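PDB 6IO1: aminotransferase, class III from Thermomicrobium roseum, which acts as a thermostable (S)-enantioselective omega-transaminase, using pyridoxal 5'-phosphate to carry amino groups between substrates. Local coordinates for residues A84-F89 with G326-C331; Q116-G121 with H320-S325; I147-M152 with A223-P228; E200-L205 with V237-Y242. All coordinates share one frame; numbering follows the deposited sequence.

Interaction 1: residues A84-F89 with G326-C331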
loop_
_atom_site.group_PDB
_atom_site.type_symbol
_atom_site.label_atom_id
_atom_site.label_comp_id
_atom_site.label_asym_id
_atom_site.label_seq_id
_atom_site.Cartn_x
_atom_site.Cartn_y
_atom_site.Cartn_z
ATOM N N ALA B 84 3.521 -14.711 11.938
ATOM C CA ALA B 84 2.634 -13.903 11.111
ATOM C C ALA B 84 3.381 -12.829 10.335
ATOM O O ALA B 84 3.057 -12.572 9.171
ATOM C CB ALA B 84 1.540 -13.262 11.970
ATOM N N PHE B 85 4.371 -12.187 10.950
ATOM C CA PHE B 85 5.096 -11.116 10.282
ATOM C C PHE B 85 6.588 -11.297 10.494
ATOM O O PHE B 85 7.065 -11.310 11.632
ATOM C CB PHE B 85 4.664 -9.734 10.775
ATOM C CG PHE B 85 5.334 -8.607 10.043
ATOM C CD1 PHE B 85 5.144 -8.449 8.681
ATOM C CD2 PHE B 85 6.170 -7.724 10.705
ATOM C CE1 PHE B 85 5.764 -7.423 7.993
ATOM C CE2 PHE B 85 6.793 -6.693 10.022
ATOM C CZ PHE B 85 6.588 -6.544 8.664
ATOM N N VAL B 86 7.311 -11.435 9.389
ATOM C CA VAL B 86 8.765 -11.331 9.359
ATOM C C VAL B 86 9.067 -10.274 8.306
ATOM O O VAL B 86 8.611 -10.402 7.161
ATOM C CB VAL B 86 9.438 -12.670 9.024
ATOM C CG1 VAL B 86 10.932 -12.473 8.820
ATOM C CG2 VAL B 86 9.180 -13.685 10.119
ATOM N N PRO B 87 9.805 -9.221 8.632
ATOM C CA PRO B 87 10.080 -8.193 7.628
ATOM C C PRO B 87 11.066 -8.701 6.592
ATOM O O PRO B 87 11.844 -9.628 6.828
ATOM C CB PRO B 87 10.678 -7.035 8.439
ATOM C CG PRO B 87 10.608 -7.454 9.887
ATOM C CD PRO B 87 10.477 -8.939 9.909
ATOM N N THR B 88 11.006 -8.090 5.416
ATOM C CA THR B 88 12.022 -8.291 4.400
ATOM C C THR B 88 13.067 -7.187 4.438
ATOM O O THR B 88 14.005 -7.201 3.635
ATOM C CB THR B 88 11.385 -8.387 3.010
ATOM O OG1 THR B 88 10.539 -7.254 2.788
ATOM C CG2 THR B 88 10.556 -9.660 2.902
ATOM N N PHE B 89 12.918 -6.241 5.361
ATOM C CA PHE B 89 13.897 -5.194 5.585
ATOM C C PHE B 89 15.163 -5.780 6.203
ATOM O O PHE B 89 15.155 -6.864 6.794
ATOM C CB PHE B 89 13.340 -4.124 6.528
ATOM C CG PHE B 89 12.328 -3.198 5.902
ATOM C CD1 PHE B 89 11.385 -3.664 5.000
ATOM C CD2 PHE B 89 12.308 -1.856 6.247
ATOM C CE1 PHE B 89 10.457 -2.805 4.442
ATOM C CE2 PHE B 89 11.383 -0.994 5.692
ATOM C CZ PHE B 89 10.455 -1.469 4.789
ATOM N N GLY B 326 6.575 -8.467 1.363
ATOM C CA GLY B 326 6.885 -9.864 1.592
ATOM C C GLY B 326 6.227 -10.464 2.813
ATOM O O GLY B 326 6.822 -11.328 3.465
ATOM N N HIS B 327 5.023 -10.010 3.154
ATOM C CA HIS B 327 4.324 -10.503 4.331
ATOM C C HIS B 327 4.197 -12.026 4.271
ATOM O O HIS B 327 3.685 -12.561 3.278
ATOM C CB HIS B 327 2.942 -9.856 4.428
ATOM C CG HIS B 327 2.271 -10.061 5.749
ATOM N ND1 HIS B 327 1.555 -11.199 6.049
ATOM C CD2 HIS B 327 2.205 -9.273 6.849
ATOM C CE1 HIS B 327 1.078 -11.104 7.276
ATOM N NE2 HIS B 327 1.457 -9.945 7.784
ATOM N N PRO B 328 4.655 -12.751 5.298
ATOM C CA PRO B 328 4.661 -14.224 5.213
ATOM C C PRO B 328 3.289 -14.838 4.990
ATOM O O PRO B 328 3.166 -15.796 4.215
ATOM C CB PRO B 328 5.256 -14.644 6.566
ATOM C CG PRO B 328 6.066 -13.466 7.001
ATOM C CD PRO B 328 5.301 -12.265 6.529
ATOM N N VAL B 329 2.251 -14.316 5.645
ATOM C CA VAL B 329 0.912 -14.865 5.459
ATOM C C VAL B 329 0.437 -14.631 4.031
ATOM O O VAL B 329 -0.122 -15.533 3.390
ATOM C CB VAL B 329 -0.057 -14.255 6.487
ATOM C CG1 VAL B 329 -1.439 -14.880 6.358
ATOM C CG2 VAL B 329 0.495 -14.430 7.890
ATOM N N ALA B 330 0.658 -13.422 3.510
ATOM C CA ALA B 330 0.276 -13.121 2.136
ATOM C C ALA B 330 1.002 -14.027 1.153
ATOM O O ALA B 330 0.395 -14.544 0.211
ATOM C CB ALA B 330 0.560 -11.652 1.820
ATOM N N CYS B 331 2.305 -14.235 1.360
ATOM C CA CYS B 331 3.077 -15.075 0.448
ATOM C C CYS B 331 2.644 -16.538 0.519
ATOM O O CYS B 331 2.587 -17.220 -0.510
ATOM C CB CYS B 331 4.568 -14.932 0.750
ATOM S SG CYS B 331 5.221 -13.280 0.417
HETATM O O HOH W 1 9.117 -12.230 5.088
#
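H327 and P328, at the start of helix 328-344, meet A84 O, the F85 ring and V86 N where the loop 84-89 runs nearly antiparallel to the segment entering that helix. From CB of H327 the side chain sets CG anti to the backbone N (chi1 -167°), which turns the ring edge, with ND1, toward the first backbone N-H groups of the helix and sets CD2 beside F85. ND1 takes the N-cap role, accepting weak bonds from V329 N at 3.2 Å and from A330 N. CD2 lies 3.6 Å from F85 CD1, the two rings meeting obliquely. CE1 comes within 3.1 Å of A84 O, and NE2, at the tip, bonds to G294 O of the second subunit. P328 CD lies over one face of the imidazole, toward its rim, while P328 CG reaches V86 N at 3.4 Å. V329 CG2 also approaches A84 O. Water 1 donates to both V86 O (2.8 Å) and G326 O, and T88 CG2 lies against G326 CA, where a side chain would collide with it. With ND1 accepting and NE2 facing a carbonyl, H327 is probably neutral and protonated on NE2, linking a helix start to the dimer interface.

Interaction 2: residues Q116-G121 with H320-S325; sequences QFTSGG and HGFTYS. With PMP (4'-deoxy-4'-aminopyridoxal-5'-phosphate), chain C.
The phosphate end of the cofactor pocket begins where strand 112-118 runs out beside the loop H320-S325, with S325 bonded to F117. S325 OG, anti to the backbone N (chi1 164°), donates to F117 O at 2.8 Å from 40° above the carbonyl plane. The same OG accepts from water 3, which in turn takes F117 N. Water 2 donates to F117 O and Q116 OE1 and accepts from F322 N. Q116 OE1 meets the imidazole edge of H320, 3.3 Å from CD2, with amide and ring planes only 16° apart; Q116 NE2 bonds to L20 O of the second subunit. T118 CG2 lies beside F322 CD2, and S119 OG touches Y324 CB at 3.5 Å. An alanine in place of S325 would probably cost F117 O its direct hydroxyl donor and leave water 3 without one of its acceptors. Past the strand, G121 N donates to PMP O1P at 2.9 Å, and a CB on G120 or G121 would run into the cofactor. This PMP is also bound by T323 N of the second subunit; by the dimer's symmetry the loop fixed here probably serves the neighbour's pocket, where its T323 OG1 bonds to K289 NZ of that subunit.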
loop_
_atom_site.group_PDB
_atom_site.type_symbol
_atom_site.label_atom_id
_atom_site.label_comp_id
_atom_site.label_asym_id
_atom_site.label_seq_id
_atom_site.Cartn_x
_atom_site.Cartn_y
_atom_site.Cartn_z
ATOM N N GLN B 116 10.520 -7.845 -5.572
ATOM C CA GLN B 116 10.262 -7.165 -4.308
ATOM C C GLN B 116 8.758 -7.040 -4.133
ATOM O O GLN B 116 8.069 -6.535 -5.024
ATOM C CB GLN B 116 10.909 -5.781 -4.245
ATOM C CG GLN B 116 10.750 -5.120 -2.879
ATOM C CD GLN B 116 11.344 -3.728 -2.820
ATOM O OE1 GLN B 116 10.620 -2.732 -2.818
ATOM N NE2 GLN B 116 12.667 -3.650 -2.764
ATOM N N PHE B 117 8.253 -7.488 -2.992
ATOM C CA PHE B 117 6.816 -7.547 -2.788
ATOM C C PHE B 117 6.282 -6.276 -2.133
ATOM O O PHE B 117 7.021 -5.483 -1.545
ATOM C CB PHE B 117 6.460 -8.780 -1.959
ATOM C CG PHE B 117 6.833 -10.070 -2.629
ATOM C CD1 PHE B 117 6.127 -10.517 -3.733
ATOM C CD2 PHE B 117 7.908 -10.818 -2.178
ATOM C CE1 PHE B 117 6.471 -11.695 -4.364
ATOM C CE2 PHE B 117 8.257 -11.999 -2.806
ATOM C CZ PHE B 117 7.538 -12.438 -3.901
ATOM N N THR B 118 4.974 -6.082 -2.281
ATOM C CA THR B 118 4.233 -4.927 -1.792
ATOM C C THR B 118 2.871 -5.431 -1.324
ATOM O O THR B 118 2.630 -6.640 -1.244
ATOM C CB THR B 118 4.075 -3.845 -2.872
ATOM O OG1 THR B 118 3.256 -4.346 -3.936
ATOM C CG2 THR B 118 5.424 -3.403 -3.432
ATOM N N SER B 119 1.971 -4.501 -1.008
ATOM C CA SER B 119 0.618 -4.849 -0.597
ATOM C C SER B 119 -0.455 -4.431 -1.595
ATOM O O SER B 119 -1.637 -4.681 -1.343
ATOM C CB SER B 119 0.310 -4.234 0.772
ATOM O OG SER B 119 1.114 -4.814 1.782
ATOM N N GLY B 120 -0.089 -3.816 -2.716
ATOM C CA GLY B 120 -1.106 -3.372 -3.654
ATOM C C GLY B 120 -0.511 -2.931 -4.970
ATOM O O GLY B 120 0.708 -2.828 -5.130
ATOM N N GLY B 121 -1.410 -2.675 -5.925
ATOM C CA GLY B 121 -0.984 -2.267 -7.255
ATOM C C GLY B 121 -0.291 -0.917 -7.282
ATOM O O GLY B 121 0.712 -0.740 -7.976
ATOM N N HIS B 320 14.478 2.093 -0.195
ATOM C CA HIS B 320 13.084 2.028 -0.605
ATOM C C HIS B 320 12.453 0.765 -0.044
ATOM O O HIS B 320 13.079 -0.298 -0.034
ATOM C CB HIS B 320 12.944 2.049 -2.131
ATOM C CG HIS B 320 11.572 1.696 -2.615
ATOM N ND1 HIS B 320 10.577 2.634 -2.780
ATOM C CD2 HIS B 320 11.028 0.506 -2.963
ATOM C CE1 HIS B 320 9.481 2.040 -3.213
ATOM N NE2 HIS B 320 9.727 0.747 -3.332
ATOM N N GLY B 321 11.215 0.890 0.426
ATOM C CA GLY B 321 10.476 -0.268 0.887
ATOM C C GLY B 321 9.213 0.062 1.653
ATOM O O GLY B 321 9.177 1.020 2.430
ATOM N N PHE B 322 8.180 -0.750 1.468
ATOM C CA PHE B 322 6.952 -0.638 2.237
ATOM C C PHE B 322 6.992 -1.647 3.377
ATOM O O PHE B 322 7.571 -2.728 3.249
ATOM C CB PHE B 322 5.723 -0.873 1.353
ATOM C CG PHE B 322 5.549 0.153 0.268
ATOM C CD1 PHE B 322 4.866 1.334 0.510
ATOM C CD2 PHE B 322 6.070 -0.064 -0.999
ATOM C CE1 PHE B 322 4.704 2.277 -0.488
ATOM C CE2 PHE B 322 5.913 0.876 -2.002
ATOM C CZ PHE B 322 5.228 2.048 -1.746
ATOM N N THR B 323 6.372 -1.274 4.501
ATOM C CA THR B 323 6.526 -2.038 5.738
ATOM C C THR B 323 6.158 -3.507 5.553
ATOM O O THR B 323 6.868 -4.397 6.036
ATOM C CB THR B 323 5.676 -1.414 6.844
ATOM O OG1 THR B 323 6.226 -0.143 7.215
ATOM C CG2 THR B 323 5.633 -2.321 8.067
ATOM N N TYR B 324 5.067 -3.783 4.844
ATOM C CA TYR B 324 4.540 -5.135 4.732
ATOM C C TYR B 324 5.055 -5.873 3.502
ATOM O O TYR B 324 4.436 -6.854 3.074
ATOM C CB TYR B 324 3.012 -5.096 4.754
ATOM C CG TYR B 324 2.490 -4.840 6.146
ATOM C CD1 TYR B 324 2.874 -5.654 7.203
ATOM C CD2 TYR B 324 1.648 -3.769 6.415
ATOM C CE1 TYR B 324 2.419 -5.426 8.483
ATOM C CE2 TYR B 324 1.186 -3.532 7.696
ATOM C CZ TYR B 324 1.575 -4.365 8.725
ATOM O OH TYR B 324 1.123 -4.142 10.003
ATOM N N SER B 325 6.159 -5.411 2.922
ATOM C CA SER B 325 6.762 -6.081 1.777
ATOM C C SER B 325 7.116 -7.521 2.127
ATOM O O SER B 325 7.868 -7.772 3.074
ATOM C CB SER B 325 8.011 -5.321 1.335
ATOM O OG SER B 325 8.819 -6.116 0.486
HETATM N N1 PMP C . -2.652 -0.997 -11.449
HETATM C C2 PMP C . -3.746 -1.355 -12.120
HETATM C C2A PMP C . -3.598 -1.895 -13.509
HETATM C C3 PMP C . -5.013 -1.228 -11.538
HETATM O O3 PMP C . -6.115 -1.603 -12.249
HETATM C C4 PMP C . -5.133 -0.723 -10.240
HETATM C C4A PMP C . -6.488 -0.577 -9.592
HETATM N N4A PMP C . -7.454 -1.565 -10.082
HETATM C C5 PMP C . -3.969 -0.352 -9.551
HETATM C C6 PMP C . -2.760 -0.510 -10.203
HETATM C C5A PMP C . -4.034 0.199 -8.159
HETATM O O4P PMP C . -3.973 -0.881 -7.175
HETATM P P PMP C . -4.155 -0.595 -5.595
HETATM O O1P PMP C . -4.002 -1.941 -4.914
HETATM O O2P PMP C . -3.062 0.385 -5.220
HETATM O O3P PMP C . -5.546 -0.012 -5.445
HETATM O O HOH W 2 8.306 -2.742 -1.011
HETATM O O HOH W 3 10.032 -8.228 -0.779
HETATM O O HOH W 4 4.081 -8.098 0.672
#

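Interaction 3: residues I147-M152 with A223-P228; sequences ILSRRM and AFIGEP. With PMP (4'-deoxy-4'-aminopyridoxal-5'-phosphate), chain C.
L148 and F224 are partners in two parallel strands, joined by nearly straight bonds from L148 N to A223 O (2.9 Å) and from I225 N to L148 O (2.9 Å). L148 CB lies against F224 CD2, and on the opposite face of the sheet I147 CG2 meets I225 CG2 at 3.8 Å. Past the bridged pairs, at the end of its strand, R150 takes over: bent at chi3 (-65°), it carries NH2 to a lone pair of E227 O at 2.9 Å, while F224 CZ lies over one guanidinium face. A CB on G226 would clash with NH2. Water 5 accepts from NH2 and E227 N and donates to E227 OE2, and NH1 is held by Y242 OH. E227 itself, fixed by G231 N at OE1 and Y154 N at OE2, sets OE1 3.5 Å from PMP C2A. The pair sits inside the large sheet, between strands 181-184 and 256-260, with helix 121-138 covering the face that carries I147, A223 and I225.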
loop_
_atom_site.group_PDB
_atom_site.type_symbol
_atom_site.label_atom_id
_atom_site.label_comp_id
_atom_site.label_asym_id
_atom_site.label_seq_id
_atom_site.Cartn_x
_atom_site.Cartn_y
_atom_site.Cartn_z
ATOM N N ILE B 147 8.679 9.556 -17.261
ATOM C CA ILE B 147 7.919 8.318 -17.379
ATOM C C ILE B 147 6.845 8.504 -18.440
ATOM O O ILE B 147 6.042 9.442 -18.361
ATOM C CB ILE B 147 7.291 7.900 -16.036
ATOM C CG1 ILE B 147 8.381 7.675 -14.986
ATOM C CG2 ILE B 147 6.446 6.646 -16.212
ATOM C CD1 ILE B 147 9.142 6.376 -15.159
ATOM N N LEU B 148 6.832 7.613 -19.427
ATOM C CA LEU B 148 5.826 7.638 -20.478
ATOM C C LEU B 148 4.614 6.819 -20.052
ATOM O O LEU B 148 4.751 5.672 -19.614
ATOM C CB LEU B 148 6.393 7.096 -21.790
ATOM C CG LEU B 148 7.380 7.991 -22.543
ATOM C CD1 LEU B 148 8.039 7.222 -23.678
ATOM C CD2 LEU B 148 6.687 9.239 -23.070
ATOM N N SER B 149 3.430 7.413 -20.190
ATOM C CA SER B 149 2.172 6.754 -19.884
ATOM C C SER B 149 1.167 7.152 -20.956
ATOM O O SER B 149 1.487 7.899 -21.884
ATOM C CB SER B 149 1.678 7.112 -18.478
ATOM O OG SER B 149 0.596 6.281 -18.093
ATOM N N ARG B 150 -0.051 6.634 -20.845
ATOM C CA ARG B 150 -1.064 6.857 -21.861
ATOM C C ARG B 150 -2.341 7.415 -21.248
ATOM O O ARG B 150 -2.627 7.227 -20.063
ATOM C CB ARG B 150 -1.379 5.565 -22.627
ATOM C CG ARG B 150 -0.173 4.957 -23.322
ATOM C CD ARG B 150 -0.475 3.563 -23.836
ATOM N NE ARG B 150 -0.740 2.624 -22.751
ATOM C CZ ARG B 150 -1.084 1.354 -22.931
ATOM N NH1 ARG B 150 -1.180 0.859 -24.157
ATOM N NH2 ARG B 150 -1.310 0.571 -21.885
ATOM N N ARG B 151 -3.096 8.129 -22.078
ATOM C CA ARG B 151 -4.456 8.501 -21.720
ATOM C C ARG B 151 -5.282 7.238 -21.522
ATOM O O ARG B 151 -5.068 6.234 -22.203
ATOM C CB ARG B 151 -5.084 9.370 -22.813
ATOM C CG ARG B 151 -4.461 10.745 -22.986
ATOM C CD ARG B 151 -5.097 11.472 -24.163
ATOM N NE ARG B 151 -4.651 12.858 -24.276
ATOM C CZ ARG B 151 -5.284 13.893 -23.732
ATOM N NH1 ARG B 151 -6.415 13.706 -23.064
ATOM N NH2 ARG B 151 -4.805 15.119 -23.885
ATOM N N MET B 152 -6.168 7.263 -20.529
ATOM C CA MET B 152 -7.054 6.169 -20.131
ATOM C C MET B 152 -6.299 5.092 -19.359
ATOM O O MET B 152 -6.899 4.071 -19.012
ATOM C CB MET B 152 -7.795 5.518 -21.313
ATOM C CG MET B 152 -8.560 6.507 -22.186
ATOM S SD MET B 152 -9.290 5.759 -23.658
ATOM C CE MET B 152 -10.708 4.926 -22.952
ATOM N N ALA B 223 11.471 5.298 -18.555
ATOM C CA ALA B 223 10.685 4.105 -18.844
ATOM C C ALA B 223 9.327 4.473 -19.429
ATOM O O ALA B 223 8.906 5.632 -19.422
ATOM C CB ALA B 223 10.502 3.249 -17.585
ATOM N N PHE B 224 8.655 3.442 -19.942
ATOM C CA PHE B 224 7.274 3.487 -20.405
ATOM C C PHE B 224 6.490 2.490 -19.564
ATOM O O PHE B 224 6.923 1.345 -19.400
ATOM C CB PHE B 224 7.196 3.146 -21.906
ATOM C CG PHE B 224 5.795 2.901 -22.435
ATOM C CD1 PHE B 224 5.131 1.705 -22.191
ATOM C CD2 PHE B 224 5.167 3.853 -23.222
ATOM C CE1 PHE B 224 3.859 1.482 -22.687
ATOM C CE2 PHE B 224 3.895 3.632 -23.725
ATOM C CZ PHE B 224 3.242 2.445 -23.457
ATOM N N ILE B 225 5.348 2.916 -19.032
ATOM C CA ILE B 225 4.510 2.062 -18.196
ATOM C C ILE B 225 3.142 1.927 -18.849
ATOM O O ILE B 225 2.565 2.918 -19.313
ATOM C CB ILE B 225 4.396 2.603 -16.757
ATOM C CG1 ILE B 225 3.586 1.638 -15.888
ATOM C CG2 ILE B 225 3.794 4.005 -16.736
ATOM C CD1 ILE B 225 3.741 1.876 -14.404
ATOM N N GLY B 226 2.643 0.696 -18.921
ATOM C CA GLY B 226 1.338 0.455 -19.502
ATOM C C GLY B 226 0.816 -0.918 -19.154
ATOM O O GLY B 226 1.578 -1.838 -18.838
ATOM N N GLU B 227 -0.505 -1.047 -19.217
ATOM C CA GLU B 227 -1.209 -2.313 -19.064
ATOM C C GLU B 227 -1.331 -3.003 -20.419
ATOM O O GLU B 227 -1.530 -2.331 -21.436
ATOM C CB GLU B 227 -2.603 -2.093 -18.484
ATOM C CG GLU B 227 -2.648 -1.205 -17.248
ATOM C CD GLU B 227 -3.960 -0.448 -17.122
ATOM O OE1 GLU B 227 -4.955 -1.048 -16.665
ATOM O OE2 GLU B 227 -3.995 0.748 -17.480
ATOM N N PRO B 228 -1.195 -4.331 -20.478
ATOM C CA PRO B 228 -1.419 -5.015 -21.766
ATOM C C PRO B 228 -2.805 -4.741 -22.317
ATOM O O PRO B 228 -2.956 -4.415 -23.502
ATOM C CB PRO B 228 -1.211 -6.496 -21.415
ATOM C CG PRO B 228 -0.375 -6.486 -20.177
ATOM C CD PRO B 228 -0.786 -5.263 -19.415
HETATM N N1 PMP C . -2.652 -0.997 -11.449
HETATM C C2 PMP C . -3.746 -1.355 -12.120
HETATM C C2A PMP C . -3.598 -1.895 -13.509
HETATM C C3 PMP C . -5.013 -1.228 -11.538
HETATM O O3 PMP C . -6.115 -1.603 -12.249
HETATM C C4 PMP C . -5.133 -0.723 -10.240
HETATM C C4A PMP C . -6.488 -0.577 -9.592
HETATM N N4A PMP C . -7.454 -1.565 -10.082
HETATM C C5 PMP C . -3.969 -0.352 -9.551
HETATM C C6 PMP C . -2.760 -0.510 -10.203
HETATM C C5A PMP C . -4.034 0.199 -8.159
HETATM O O4P PMP C . -3.973 -0.881 -7.175
HETATM P P PMP C . -4.155 -0.595 -5.595
HETATM O O1P PMP C . -4.002 -1.941 -4.914
HETATM O O2P PMP C . -3.062 0.385 -5.220
HETATM O O3P PMP C . -5.546 -0.012 -5.445
HETATM O O HOH W 5 -1.915 1.453 -19.162
HETATM O O HOH W 6 0.038 3.527 -19.957
HETATM O O HOH W 7 -2.656 -1.562 -24.225
HETATM O O HOH W 8 -6.979 1.532 -17.516
#

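Interaction 4: residues E200-L205 with V237-Y242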
loop_
_atom_site.group_PDB
_atom_site.type_symbol
_atom_site.label_atom_id
_atom_site.label_comp_id
_atom_site.label_asym_id
_atom_site.label_seq_id
_atom_site.Cartn_x
_atom_site.Cartn_y
_atom_site.Cartn_z
ATOM N N GLU B 200 -2.964 0.550 -39.884
ATOM C CA GLU B 200 -2.847 2.003 -39.991
ATOM C C GLU B 200 -2.877 2.660 -38.615
ATOM O O GLU B 200 -2.117 3.600 -38.344
ATOM C CB GLU B 200 -3.975 2.554 -40.866
ATOM C CG GLU B 200 -3.963 2.074 -42.311
ATOM C CD GLU B 200 -5.272 2.357 -43.027
ATOM O OE1 GLU B 200 -5.234 2.807 -44.192
ATOM O OE2 GLU B 200 -6.343 2.130 -42.424
ATOM N N PHE B 201 -3.759 2.180 -37.736
ATOM C CA PHE B 201 -3.840 2.712 -36.380
ATOM C C PHE B 201 -2.534 2.492 -35.625
ATOM O O PHE B 201 -2.037 3.401 -34.944
ATOM C CB PHE B 201 -5.012 2.054 -35.652
ATOM C CG PHE B 201 -5.361 2.693 -34.341
ATOM C CD1 PHE B 201 -5.149 4.045 -34.129
ATOM C CD2 PHE B 201 -5.919 1.939 -33.321
ATOM C CE1 PHE B 201 -5.477 4.629 -32.920
ATOM C CE2 PHE B 201 -6.249 2.516 -32.113
ATOM C CZ PHE B 201 -6.028 3.862 -31.911
ATOM N N VAL B 202 -1.962 1.291 -35.739
ATOM C CA VAL B 202 -0.686 1.000 -35.090
ATOM C C VAL B 202 0.413 1.892 -35.650
ATOM O O VAL B 202 1.284 2.365 -34.910
ATOM C CB VAL B 202 -0.341 -0.495 -35.240
ATOM C CG1 VAL B 202 1.107 -0.754 -34.850
ATOM C CG2 VAL B 202 -1.273 -1.340 -34.391
ATOM N N ALA B 203 0.397 2.131 -36.964
ATOM C CA ALA B 203 1.393 3.015 -37.563
ATOM C C ALA B 203 1.279 4.425 -36.998
ATOM O O ALA B 203 2.294 5.062 -36.681
ATOM C CB ALA B 203 1.240 3.028 -39.084
ATOM N N ARG B 204 0.048 4.921 -36.845
ATOM C CA ARG B 204 -0.146 6.250 -36.270
ATOM C C ARG B 204 0.360 6.308 -34.834
ATOM O O ARG B 204 1.020 7.278 -34.434
ATOM C CB ARG B 204 -1.625 6.628 -36.301
ATOM C CG ARG B 204 -2.217 6.929 -37.662
ATOM C CD ARG B 204 -3.626 7.463 -37.463
ATOM N NE ARG B 204 -4.240 7.971 -38.684
ATOM C CZ ARG B 204 -5.372 8.667 -38.705
ATOM N NH1 ARG B 204 -5.994 8.954 -37.569
ATOM N NH2 ARG B 204 -5.873 9.093 -39.856
ATOM N N LEU B 205 0.060 5.275 -34.042
ATOM C CA LEU B 205 0.507 5.253 -32.651
ATOM C C LEU B 205 2.028 5.203 -32.556
ATOM O O LEU B 205 2.631 5.886 -31.717
ATOM C CB LEU B 205 -0.123 4.067 -31.921
ATOM C CG LEU B 205 -1.652 4.076 -31.862
ATOM C CD1 LEU B 205 -2.193 2.676 -31.619
ATOM C CD2 LEU B 205 -2.152 5.043 -30.798
ATOM N N VAL B 237 -8.857 -2.791 -25.544
ATOM C CA VAL B 237 -8.085 -3.877 -26.137
ATOM C C VAL B 237 -7.246 -3.284 -27.261
ATOM O O VAL B 237 -7.798 -2.693 -28.199
ATOM C CB VAL B 237 -8.995 -5.006 -26.645
ATOM C CG1 VAL B 237 -8.162 -6.165 -27.166
ATOM C CG2 VAL B 237 -9.929 -5.470 -25.537
ATOM N N PRO B 238 -5.923 -3.408 -27.210
ATOM C CA PRO B 238 -5.081 -2.766 -28.215
ATOM C C PRO B 238 -5.242 -3.446 -29.561
ATOM O O PRO B 238 -5.622 -4.624 -29.628
ATOM C CB PRO B 238 -3.663 -2.958 -27.658
ATOM C CG PRO B 238 -3.759 -4.220 -26.871
ATOM C CD PRO B 238 -5.134 -4.204 -26.253
ATOM N N PRO B 239 -4.976 -2.740 -30.656
ATOM C CA PRO B 239 -5.070 -3.375 -31.971
ATOM C C PRO B 239 -3.961 -4.399 -32.146
ATOM O O PRO B 239 -2.934 -4.371 -31.464
ATOM C CB PRO B 239 -4.912 -2.204 -32.947
ATOM C CG PRO B 239 -4.133 -1.190 -32.181
ATOM C CD PRO B 239 -4.574 -1.325 -30.750
ATOM N N ASP B 240 -4.194 -5.327 -33.069
ATOM C CA ASP B 240 -3.213 -6.368 -33.340
ATOM C C ASP B 240 -1.901 -5.754 -33.808
ATOM O O ASP B 240 -1.886 -4.871 -34.671
ATOM C CB ASP B 240 -3.760 -7.340 -34.383
ATOM C CG ASP B 240 -5.021 -8.044 -33.918
ATOM O OD1 ASP B 240 -5.132 -8.328 -32.707
ATOM O OD2 ASP B 240 -5.900 -8.318 -34.762
ATOM N N GLY B 241 -0.795 -6.224 -33.232
ATOM C CA GLY B 241 0.520 -5.736 -33.589
ATOM C C GLY B 241 0.970 -4.492 -32.852
ATOM O O GLY B 241 2.091 -4.025 -33.090
ATOM N N TYR B 242 0.133 -3.938 -31.972
ATOM C CA TYR B 242 0.486 -2.710 -31.265
ATOM C C TYR B 242 1.690 -2.919 -30.354
ATOM O O TYR B 242 2.680 -2.177 -30.424
ATOM C CB TYR B 242 -0.724 -2.218 -30.463
ATOM C CG TYR B 242 -0.416 -1.176 -29.409
ATOM C CD1 TYR B 242 -0.402 0.175 -29.728
ATOM C CD2 TYR B 242 -0.160 -1.541 -28.092
ATOM C CE1 TYR B 242 -0.129 1.133 -28.772
ATOM C CE2 TYR B 242 0.117 -0.590 -27.129
ATOM C CZ TYR B 242 0.131 0.746 -27.473
ATOM O OH TYR B 242 0.403 1.697 -26.518
#
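V202 and L205 of helix 198-216 pack against a type II beta turn, P239-Y242, which leads into helix 242-253, so the contact joins two helices at the periphery of the large domain of this fold-type I aminotransferase. The tight part has no hydrogen bond across it: methyls meet a proline ring and two backbone carbonyl oxygens. V202 has CG1 anti to its backbone N (chi1 167°), and its two methyls reach different parts of the turn: CG2 touches P239 CG at 3.6 Å and also lies against D240 O, while CG1 approaches G241 O at 3.8 Å. The proline ring meets the F201 ring as well, P239 CG to F201 CD2 at 3.8 Å, the two side chains crossing at about a right angle. An alanine in place of V202 would probably open a gap between the helix and the turn, leaving P239 CG with F201 as its main neighbour. The loose side is the crest of the turn. D240 and G241 are exposed and contribute little; D240 has its CB directed away from the helix, and G241, third in the turn, has the positive phi of that position, the bond Y242 N to P239 O closing it. Inside, L205 CD1 is caught between two rings, 3.9 Å above the centre of the F201 ring and 3.6 Å from Y242 CD1.

How the interactions relate
Interactions 1, 2 and 3 are buried, whereas interaction 4 is only partly so and lies on the far side of the chain's centre from the first two. Interactions 1 and 2 are continuous: T88 OG1 bonds to S325 O, and both face the second subunit, but interaction 1 is bridged by one water without a direct hydrogen bond, interaction 2 by one hydroxyl bond and several waters. Interaction 3 is strand pairing in the sheet that also holds strand 112-118 of interaction 2, and both flank the same PMP, at its phosphate and its ring methyl. Interaction 4, mostly apolar and without hydrogen bonds across its segments, connects to interaction 3 through Y242, whose neighbours include L205 and R150.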